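Local atomic coordinates of designed helical repeat protein (Synthetic construct, PDB entry 5CWQ), a protein that forms a de novo designed array of stacked helical repeats and has no assigned biological function. Residues L107-C112 / L164-C169; R129-A134 / L159-L164; R186-A191 / L216-R221. All blocks are in the same frame, centred on the assembly; numbering follows the deposited sequence. Where two conformers were deposited one is given.

Contact 1. Residues L107-C112 / L164-C169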
loop_
_atom_site.group_PDB
_atom_site.type_symbol
_atom_site.label_atom_id
_atom_site.label_comp_id
_atom_site.label_asym_id
_atom_site.label_seq_id
_atom_site.Cartn_x
_atom_site.Cartn_y
_atom_site.Cartn_z
ATOM N N LEU A 107 -8.956 -0.140 1.930
ATOM C CA LEU A 107 -10.258 -0.340 1.299
ATOM C C LEU A 107 -10.561 -1.826 1.125
ATOM O O LEU A 107 -11.701 -2.259 1.284
ATOM C CB LEU A 107 -10.322 0.364 -0.059
ATOM C CG LEU A 107 -10.341 1.894 -0.051
ATOM C CD1 LEU A 107 -10.194 2.428 -1.467
ATOM C CD2 LEU A 107 -11.616 2.423 0.583
ATOM N N ALA A 108 -9.536 -2.600 0.788
ATOM C CA ALA A 108 -9.687 -4.038 0.611
ATOM C C ALA A 108 -10.044 -4.713 1.934
ATOM O O ALA A 108 -10.957 -5.537 1.992
ATOM C CB ALA A 108 -8.412 -4.633 0.039
ATOM N N GLU A 109 -9.319 -4.350 2.990
ATOM C CA GLU A 109 -9.559 -4.885 4.327
ATOM C C GLU A 109 -10.994 -4.631 4.784
ATOM O O GLU A 109 -11.653 -5.528 5.309
ATOM C CB GLU A 109 -8.574 -4.271 5.330
ATOM C CG GLU A 109 -7.116 -4.691 5.114
ATOM C CD GLU A 109 -6.116 -3.798 5.837
ATOM O OE1 GLU A 109 -6.467 -2.649 6.180
ATOM O OE2 GLU A 109 -4.972 -4.248 6.061
ATOM N N VAL A 110 -11.478 -3.410 4.581
ATOM C CA VAL A 110 -12.845 -3.070 4.965
ATOM C C VAL A 110 -13.840 -3.876 4.136
ATOM O O VAL A 110 -14.815 -4.405 4.667
ATOM C CB VAL A 110 -13.133 -1.561 4.792
ATOM C CG1 VAL A 110 -14.613 -1.263 5.026
ATOM C CG2 VAL A 110 -12.279 -0.752 5.748
ATOM N N ALA A 111 -13.588 -3.966 2.835
ATOM C CA ALA A 111 -14.481 -4.681 1.934
ATOM C C ALA A 111 -14.633 -6.134 2.367
ATOM O O ALA A 111 -15.748 -6.655 2.436
ATOM C CB ALA A 111 -13.969 -4.603 0.509
ATOM N N CYS A 112 -13.510 -6.780 2.669
ATOM C CA CYS A 112 -13.522 -8.173 3.100
ATOM C C CYS A 112 -14.220 -8.337 4.447
ATOM O O CYS A 112 -15.059 -9.222 4.615
ATOM C CB CYS A 112 -12.096 -8.722 3.186
ATOM S SG CYS A 112 -11.252 -8.860 1.588
ATOM N N LEU A 164 -4.344 -7.087 -3.592
ATOM C CA LEU A 164 -4.886 -8.096 -4.496
ATOM C C LEU A 164 -5.039 -9.431 -3.776
ATOM O O LEU A 164 -6.050 -10.118 -3.933
ATOM C CB LEU A 164 -3.992 -8.264 -5.726
ATOM C CG LEU A 164 -3.974 -7.091 -6.710
ATOM C CD1 LEU A 164 -2.901 -7.301 -7.767
ATOM C CD2 LEU A 164 -5.339 -6.891 -7.367
ATOM N N ALA A 165 -4.027 -9.791 -2.995
ATOM C CA ALA A 165 -4.061 -11.014 -2.202
ATOM C C ALA A 165 -5.222 -10.981 -1.213
ATOM O O ALA A 165 -5.904 -11.986 -1.003
ATOM C CB ALA A 165 -2.748 -11.203 -1.467
ATOM N N GLU A 166 -5.435 -9.814 -0.614
ATOM C CA GLU A 166 -6.499 -9.612 0.362
ATOM C C GLU A 166 -7.862 -9.929 -0.246
ATOM O O GLU A 166 -8.625 -10.732 0.294
ATOM C CB GLU A 166 -6.468 -8.170 0.876
ATOM C CG GLU A 166 -7.487 -7.840 1.954
ATOM C CD GLU A 166 -7.098 -8.360 3.324
ATOM O OE1 GLU A 166 -6.035 -9.008 3.445
ATOM O OE2 GLU A 166 -7.859 -8.113 4.284
ATOM N N VAL A 167 -8.156 -9.299 -1.378
ATOM C CA VAL A 167 -9.441 -9.477 -2.041
ATOM C C VAL A 167 -9.597 -10.899 -2.566
ATOM O O VAL A 167 -10.642 -11.518 -2.384
ATOM C CB VAL A 167 -9.612 -8.484 -3.209
ATOM C CG1 VAL A 167 -10.926 -8.737 -3.948
ATOM C CG2 VAL A 167 -9.557 -7.058 -2.696
ATOM N N ALA A 168 -8.556 -11.408 -3.219
ATOM C CA ALA A 168 -8.599 -12.737 -3.820
ATOM C C ALA A 168 -8.942 -13.794 -2.777
ATOM O O ALA A 168 -9.643 -14.766 -3.066
ATOM C CB ALA A 168 -7.268 -13.062 -4.484
ATOM N N CYS A 169 -8.455 -13.587 -1.559
ATOM C CA CYS A 169 -8.681 -14.530 -0.474
ATOM C C CYS A 169 -10.111 -14.465 0.059
ATOM O O CYS A 169 -10.759 -15.499 0.228
ATOM C CB CYS A 169 -7.689 -14.272 0.662
ATOM S SG CYS A 169 -7.950 -15.309 2.114
#
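Ala108 and Val167 form the buried apolar part of this contact between two nearly parallel helix segments, whose axes lie 9.0 Å apart and run 12° from each other. CB of Ala108 points toward the other helix and rests 3.8 Å from CG2 of Val167, the methyl that lies beside the backbone N. The same CB also meets Glu166 CG, so the small alanine is wedged between two neighbouring side chains of 164-169. Glu166 and Cys112, both partly exposed, carry most of the contact: Cys112 SG sits 3.5 Å from Glu166 O and 3.9 Å from Glu166 CG, and its disulfide to Cys170 ties the two helices covalently. The carboxylate side is more open at Glu166, which bends at its second torsion (77°) and brings OE2 3.6 Å from Glu109 CG. The two glutamates cross at about a right angle without bonding, their like-charged OE2 atoms 5.1 Å apart; Glu109 OE2 turns instead to Gln48 and Arg52 through weak interactions. The contact joins helix 90-114 to helix 147-171 within the stacked array: helix 117-144 packs against Ala111 and Leu164, helix 174-201 against Val167 and Ala168, and helix 204-230 against Ala165 and Glu166.

Contact 2. Residues R129-A134 / L159-L164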
loop_
_atom_site.group_PDB
_atom_site.type_symbol
_atom_site.label_atom_id
_atom_site.label_comp_id
_atom_site.label_asym_id
_atom_site.label_seq_id
_atom_site.Cartn_x
_atom_site.Cartn_y
_atom_site.Cartn_z
ATOM N N ARG A 129 -4.679 -1.068 -10.768
ATOM C CA ARG A 129 -4.309 0.204 -11.381
ATOM C C ARG A 129 -2.989 0.731 -10.826
ATOM O O ARG A 129 -2.054 0.996 -11.579
ATOM C CB ARG A 129 -5.405 1.250 -11.164
ATOM C CG ARG A 129 -6.633 1.078 -12.044
ATOM C CD ARG A 129 -7.748 2.015 -11.597
ATOM N NE ARG A 129 -8.984 1.827 -12.353
ATOM C CZ ARG A 129 -10.130 2.443 -12.079
ATOM N NH1 ARG A 129 -10.208 3.290 -11.060
ATOM N NH2 ARG A 129 -11.202 2.212 -12.823
ATOM N N VAL A 130 -2.921 0.885 -9.509
ATOM C CA VAL A 130 -1.739 1.452 -8.873
ATOM C C VAL A 130 -0.532 0.537 -9.087
ATOM O O VAL A 130 0.604 1.008 -9.193
ATOM C CB VAL A 130 -1.968 1.689 -7.361
ATOM C CG1 VAL A 130 -2.181 0.375 -6.629
ATOM C CG2 VAL A 130 -0.807 2.462 -6.756
ATOM N N LEU A 131 -0.791 -0.767 -9.161
ATOM C CA LEU A 131 0.250 -1.741 -9.468
ATOM C C LEU A 131 0.898 -1.426 -10.812
ATOM O O LEU A 131 2.123 -1.405 -10.934
ATOM C CB LEU A 131 -0.330 -3.156 -9.482
ATOM C CG LEU A 131 0.561 -4.266 -10.046
ATOM C CD1 LEU A 131 1.835 -4.392 -9.233
ATOM C CD2 LEU A 131 -0.190 -5.583 -10.071
ATOM N N GLU A 132 0.067 -1.182 -11.818
ATOM C CA GLU A 132 0.554 -0.879 -13.155
ATOM C C GLU A 132 1.319 0.442 -13.168
ATOM O O GLU A 132 2.365 0.554 -13.806
ATOM C CB GLU A 132 -0.609 -0.838 -14.147
ATOM C CG GLU A 132 -1.241 -2.203 -14.398
ATOM C CD GLU A 132 -2.563 -2.121 -15.139
ATOM O OE1 GLU A 132 -3.006 -0.998 -15.460
ATOM O OE2 GLU A 132 -3.160 -3.188 -15.401
ATOM N N GLU A 133 0.802 1.436 -12.452
ATOM C CA GLU A 133 1.469 2.733 -12.372
ATOM C C GLU A 133 2.825 2.602 -11.686
ATOM O O GLU A 133 3.814 3.167 -12.143
ATOM C CB GLU A 133 0.600 3.747 -11.625
ATOM C CG GLU A 133 -0.679 4.121 -12.356
ATOM C CD GLU A 133 -1.432 5.251 -11.677
ATOM O OE1 GLU A 133 -0.793 6.258 -11.305
ATOM O OE2 GLU A 133 -2.665 5.130 -11.516
ATOM N N ALA A 134 2.864 1.852 -10.589
ATOM C CA ALA A 134 4.095 1.678 -9.827
ATOM C C ALA A 134 5.123 0.876 -10.624
ATOM O O ALA A 134 6.327 1.107 -10.507
ATOM C CB ALA A 134 3.802 0.999 -8.502
ATOM N N LEU A 159 2.579 -3.341 -1.764
ATOM C CA LEU A 159 1.325 -2.992 -1.102
ATOM C C LEU A 159 0.138 -3.319 -2.004
ATOM O O LEU A 159 -0.883 -3.836 -1.544
ATOM C CB LEU A 159 1.303 -1.511 -0.724
ATOM C CG LEU A 159 2.222 -1.093 0.424
ATOM C CD1 LEU A 159 2.323 0.422 0.484
ATOM C CD2 LEU A 159 1.725 -1.656 1.752
ATOM N N ALA A 160 0.284 -3.022 -3.292
ATOM C CA ALA A 160 -0.768 -3.294 -4.264
ATOM C C ALA A 160 -1.028 -4.794 -4.379
ATOM O O ALA A 160 -2.177 -5.230 -4.445
ATOM C CB ALA A 160 -0.397 -2.711 -5.621
ATOM N N VAL A 161 0.043 -5.580 -4.399
ATOM C CA VAL A 161 -0.079 -7.030 -4.492
ATOM C C VAL A 161 -0.686 -7.581 -3.203
ATOM O O VAL A 161 -1.414 -8.571 -3.225
ATOM C CB VAL A 161 1.288 -7.690 -4.769
ATOM C CG1 VAL A 161 1.195 -9.208 -4.681
ATOM C CG2 VAL A 161 1.790 -7.280 -6.142
ATOM N N LEU A 162 -0.386 -6.925 -2.085
ATOM C CA LEU A 162 -0.992 -7.278 -0.807
ATOM C C LEU A 162 -2.500 -7.084 -0.876
ATOM O O LEU A 162 -3.269 -7.908 -0.383
ATOM C CB LEU A 162 -0.410 -6.426 0.323
ATOM C CG LEU A 162 0.363 -7.148 1.426
ATOM C CD1 LEU A 162 0.877 -6.144 2.445
ATOM C CD2 LEU A 162 -0.493 -8.200 2.111
ATOM N N ALA A 163 -2.915 -5.981 -1.489
ATOM C CA ALA A 163 -4.329 -5.667 -1.622
ATOM C C ALA A 163 -5.019 -6.690 -2.519
ATOM O O ALA A 163 -6.139 -7.117 -2.238
ATOM C CB ALA A 163 -4.513 -4.257 -2.172
ATOM N N LEU A 164 -4.344 -7.087 -3.592
ATOM C CA LEU A 164 -4.886 -8.096 -4.496
ATOM C C LEU A 164 -5.039 -9.431 -3.776
ATOM O O LEU A 164 -6.050 -10.118 -3.933
ATOM C CB LEU A 164 -3.992 -8.264 -5.726
ATOM C CG LEU A 164 -3.974 -7.091 -6.710
ATOM C CD1 LEU A 164 -2.901 -7.301 -7.767
ATOM C CD2 LEU A 164 -5.339 -6.891 -7.367
#
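Val130 and Ala160 open this wholly apolar contact between antiparallel helix segments, whose axes come within 9.1 Å at a crossing angle of -156°. Val130 holds CG1 between its backbone N and carbonyl carbon (chi1 65°), and this methyl lies 3.7 Å from CB of Ala160, which points toward 129-134. One residue further on, Leu131 comes to the same alanine methyl through its own stem, CB to Ala160 CB at 3.9 Å. Here the backbones are nearest, with the CA atoms of Leu131 and Ala160 5.5 Å apart, an approach that the small alanine side chain permits. Beyond CB, Leu131 carries CG anti to the backbone N (chi1 169°), and its two terminal methyls part company. CD1 reaches CG2 of Val161 at 4.2 Å, while CD2 meets CD1 of Leu164, one turn beyond Ala160, at 4.0 Å. The leucine chains cross at about a right angle, so they touch through single methyls and do not lie alongside each other. Leu131 thus touches three residues of 159-164 and is the most covered side chain here, with van der Waals contact alone joining the segments. The pair forms the helical hairpin of helices 117-144 and 147-171 near the middle of the chain. Val130 faces Ile100 of helix 90-114, Leu131 and Val161 reach Asp183 of helix 174-201, and helix 204-230 covers Leu159 and Leu162 through Leu216.

Contact 3. Residues R186-A191 / L216-R221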
loop_
_atom_site.group_PDB
_atom_site.type_symbol
_atom_site.label_atom_id
_atom_site.label_comp_id
_atom_site.label_asym_id
_atom_site.label_seq_id
_atom_site.Cartn_x
_atom_site.Cartn_y
_atom_site.Cartn_z
ATOM N N ARG A 186 7.665 -12.254 -7.771
ATOM C CA ARG A 186 8.474 -11.418 -8.644
ATOM C C ARG A 186 8.994 -10.193 -7.896
ATOM O O ARG A 186 10.190 -9.900 -7.928
ATOM C CB ARG A 186 7.668 -10.989 -9.872
ATOM C CG ARG A 186 8.527 -10.511 -11.036
ATOM C CD ARG A 186 7.692 -10.148 -12.258
ATOM N NE ARG A 186 6.794 -11.233 -12.662
ATOM C CZ ARG A 186 5.506 -11.320 -12.337
ATOM N NH1 ARG A 186 4.923 -10.386 -11.593
ATOM N NH2 ARG A 186 4.790 -12.353 -12.761
ATOM N N VAL A 187 8.102 -9.488 -7.211
ATOM C CA VAL A 187 8.490 -8.264 -6.520
ATOM C C VAL A 187 9.403 -8.589 -5.339
ATOM O O VAL A 187 10.289 -7.805 -5.002
ATOM C CB VAL A 187 7.257 -7.463 -6.038
ATOM C CG1 VAL A 187 6.461 -8.256 -5.026
ATOM C CG2 VAL A 187 7.680 -6.115 -5.454
ATOM N N GLU A 188 9.200 -9.750 -4.721
ATOM C CA GLU A 188 10.066 -10.180 -3.630
ATOM C C GLU A 188 11.503 -10.333 -4.117
ATOM O O GLU A 188 12.440 -9.860 -3.476
ATOM C CB GLU A 188 9.575 -11.498 -3.030
ATOM C CG GLU A 188 10.432 -12.003 -1.882
ATOM C CD GLU A 188 9.953 -13.333 -1.339
ATOM O OE1 GLU A 188 8.831 -13.752 -1.694
ATOM O OE2 GLU A 188 10.703 -13.962 -0.558
ATOM N N GLU A 189 11.670 -10.993 -5.259
ATOM C CA GLU A 189 12.995 -11.224 -5.822
ATOM C C GLU A 189 13.644 -9.902 -6.228
ATOM O O GLU A 189 14.833 -9.690 -5.990
ATOM C CB GLU A 189 12.914 -12.170 -7.023
ATOM C CG GLU A 189 14.271 -12.574 -7.584
ATOM C CD GLU A 189 14.167 -13.542 -8.749
ATOM O OE1 GLU A 189 13.038 -13.967 -9.076
ATOM O OE2 GLU A 189 15.215 -13.879 -9.339
ATOM N N GLU A 190 12.859 -9.014 -6.832
ATOM C CA GLU A 190 13.357 -7.699 -7.221
ATOM C C GLU A 190 13.825 -6.913 -6.002
ATOM O O GLU A 190 14.890 -6.302 -6.017
ATOM C CB GLU A 190 12.277 -6.906 -7.959
ATOM C CG GLU A 190 11.927 -7.448 -9.331
ATOM C CD GLU A 190 10.801 -6.675 -9.988
ATOM O OE1 GLU A 190 11.009 -5.487 -10.318
ATOM O OE2 GLU A 190 9.709 -7.252 -10.168
ATOM N N ALA A 191 13.020 -6.936 -4.948
ATOM C CA ALA A 191 13.327 -6.197 -3.730
ATOM C C ALA A 191 14.590 -6.739 -3.066
ATOM O O ALA A 191 15.410 -5.976 -2.557
ATOM C CB ALA A 191 12.155 -6.259 -2.769
ATOM N N LEU A 216 6.817 -7.105 2.682
ATOM C CA LEU A 216 5.436 -6.919 2.258
ATOM C C LEU A 216 5.068 -7.983 1.230
ATOM O O LEU A 216 3.974 -8.554 1.265
ATOM C CB LEU A 216 5.231 -5.521 1.676
ATOM C CG LEU A 216 5.268 -4.378 2.694
ATOM C CD1 LEU A 216 5.518 -3.048 1.994
ATOM C CD2 LEU A 216 3.979 -4.329 3.509
ATOM N N ALA A 217 5.995 -8.249 0.317
ATOM C CA ALA A 217 5.787 -9.250 -0.721
ATOM C C ALA A 217 5.676 -10.649 -0.117
ATOM O O ALA A 217 4.863 -11.461 -0.562
ATOM C CB ALA A 217 6.911 -9.196 -1.731
ATOM N N ARG A 218 6.493 -10.923 0.897
ATOM C CA ARG A 218 6.468 -12.218 1.574
ATOM C C ARG A 218 5.139 -12.437 2.287
ATOM O O ARG A 218 4.606 -13.547 2.288
ATOM C CB ARG A 218 7.623 -12.333 2.575
ATOM C CG ARG A 218 8.985 -12.532 1.925
ATOM C CD ARG A 218 10.103 -12.692 2.952
ATOM N NE ARG A 218 10.066 -13.997 3.618
ATOM C CZ ARG A 218 9.722 -14.206 4.890
ATOM N NH1 ARG A 218 9.377 -13.203 5.689
ATOM N NH2 ARG A 218 9.731 -15.442 5.371
ATOM N N GLU A 219 4.603 -11.381 2.894
ATOM C CA GLU A 219 3.315 -11.476 3.576
ATOM C C GLU A 219 2.206 -11.755 2.567
ATOM O O GLU A 219 1.293 -12.535 2.835
ATOM C CB GLU A 219 2.996 -10.200 4.360
ATOM C CG GLU A 219 1.594 -10.229 4.985
ATOM C CD GLU A 219 1.324 -9.088 5.949
ATOM O OE1 GLU A 219 2.273 -8.593 6.589
ATOM O OE2 GLU A 219 0.146 -8.690 6.075
ATOM N N ALA A 220 2.287 -11.108 1.409
ATOM C CA ALA A 220 1.304 -11.305 0.352
ATOM C C ALA A 220 1.286 -12.762 -0.094
ATOM O O ALA A 220 0.223 -13.350 -0.286
ATOM C CB ALA A 220 1.603 -10.393 -0.825
ATOM N N ARG A 221 2.472 -13.339 -0.250
ATOM C CA ARG A 221 2.596 -14.730 -0.659
ATOM C C ARG A 221 2.041 -15.658 0.414
ATOM O O ARG A 221 1.277 -16.574 0.114
ATOM C CB ARG A 221 4.056 -15.075 -0.955
ATOM C CG ARG A 221 4.258 -16.504 -1.428
ATOM C CD ARG A 221 5.682 -16.755 -1.896
ATOM N NE ARG A 221 6.664 -16.494 -0.847
ATOM C CZ ARG A 221 7.910 -16.955 -0.853
ATOM N NH1 ARG A 221 8.340 -17.718 -1.850
ATOM N NH2 ARG A 221 8.730 -16.660 0.147
#
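Glu188 OE2 is the polar atom on which this contact turns, lying 3.4 Å from Arg221 NH2 in a salt bridge. It sits in the antiparallel hairpin of helices 174-201 and 204-230, the last pair of the helical-repeat array, where the segments cross at -156°. OE2 is far from the plane of the Arg221 guanidinium, so the attraction is electrostatic, without a directed N-H. The carboxylate stands almost upright on that plane, 83° apart, with OE1 3.3 Å above one face, displaced from the centre. Glu188 gets there with an extended chain, its CG anti to the backbone N (chi1 -180°). In the conformer given for Arg218, OE2 stays 4.2 Å from Arg218 NE, too far for a salt bridge; Arg218 NH1 is hydrogen-bonded to Gln215 OE1. At Glu188, an alanine would probably leave the Arg221 guanidinium without its carboxylate mate, close to the like charge of Arg185. Arg221 also has a weak, long ion pair with a phosphate ion that probably came from the crystallisation medium. Beneath the charged layer, Glu188 CB rests on Ala217 CB, and Val187 CG1 presses on that same methyl at 3.5 Å, tighter than usual for two carbons.

How the contacts relate
Contacts 1 and 2 are buried and share helix 147-171, with Leu164 common to both; contact 3 lies in the final hairpin and is only partly buried. Contacts 2 and 3 repeat one antiparallel geometry, each with an alanine methyl under a valine branch, but Leu131 in the middle of the array is replaced by Glu188 near its end, so apolar packing gives way to charge. Contact 1 differs in kind, joining nearly parallel helices that are not consecutive, with Cys112 tied by a disulfide to Cys170, just beyond 164-169. Contact 2 is nested within contact 1; contact 3 follows both, meeting contact 2 through Leu162 and Leu159 against Leu216 and contact 1 through Ala165 against Ala220.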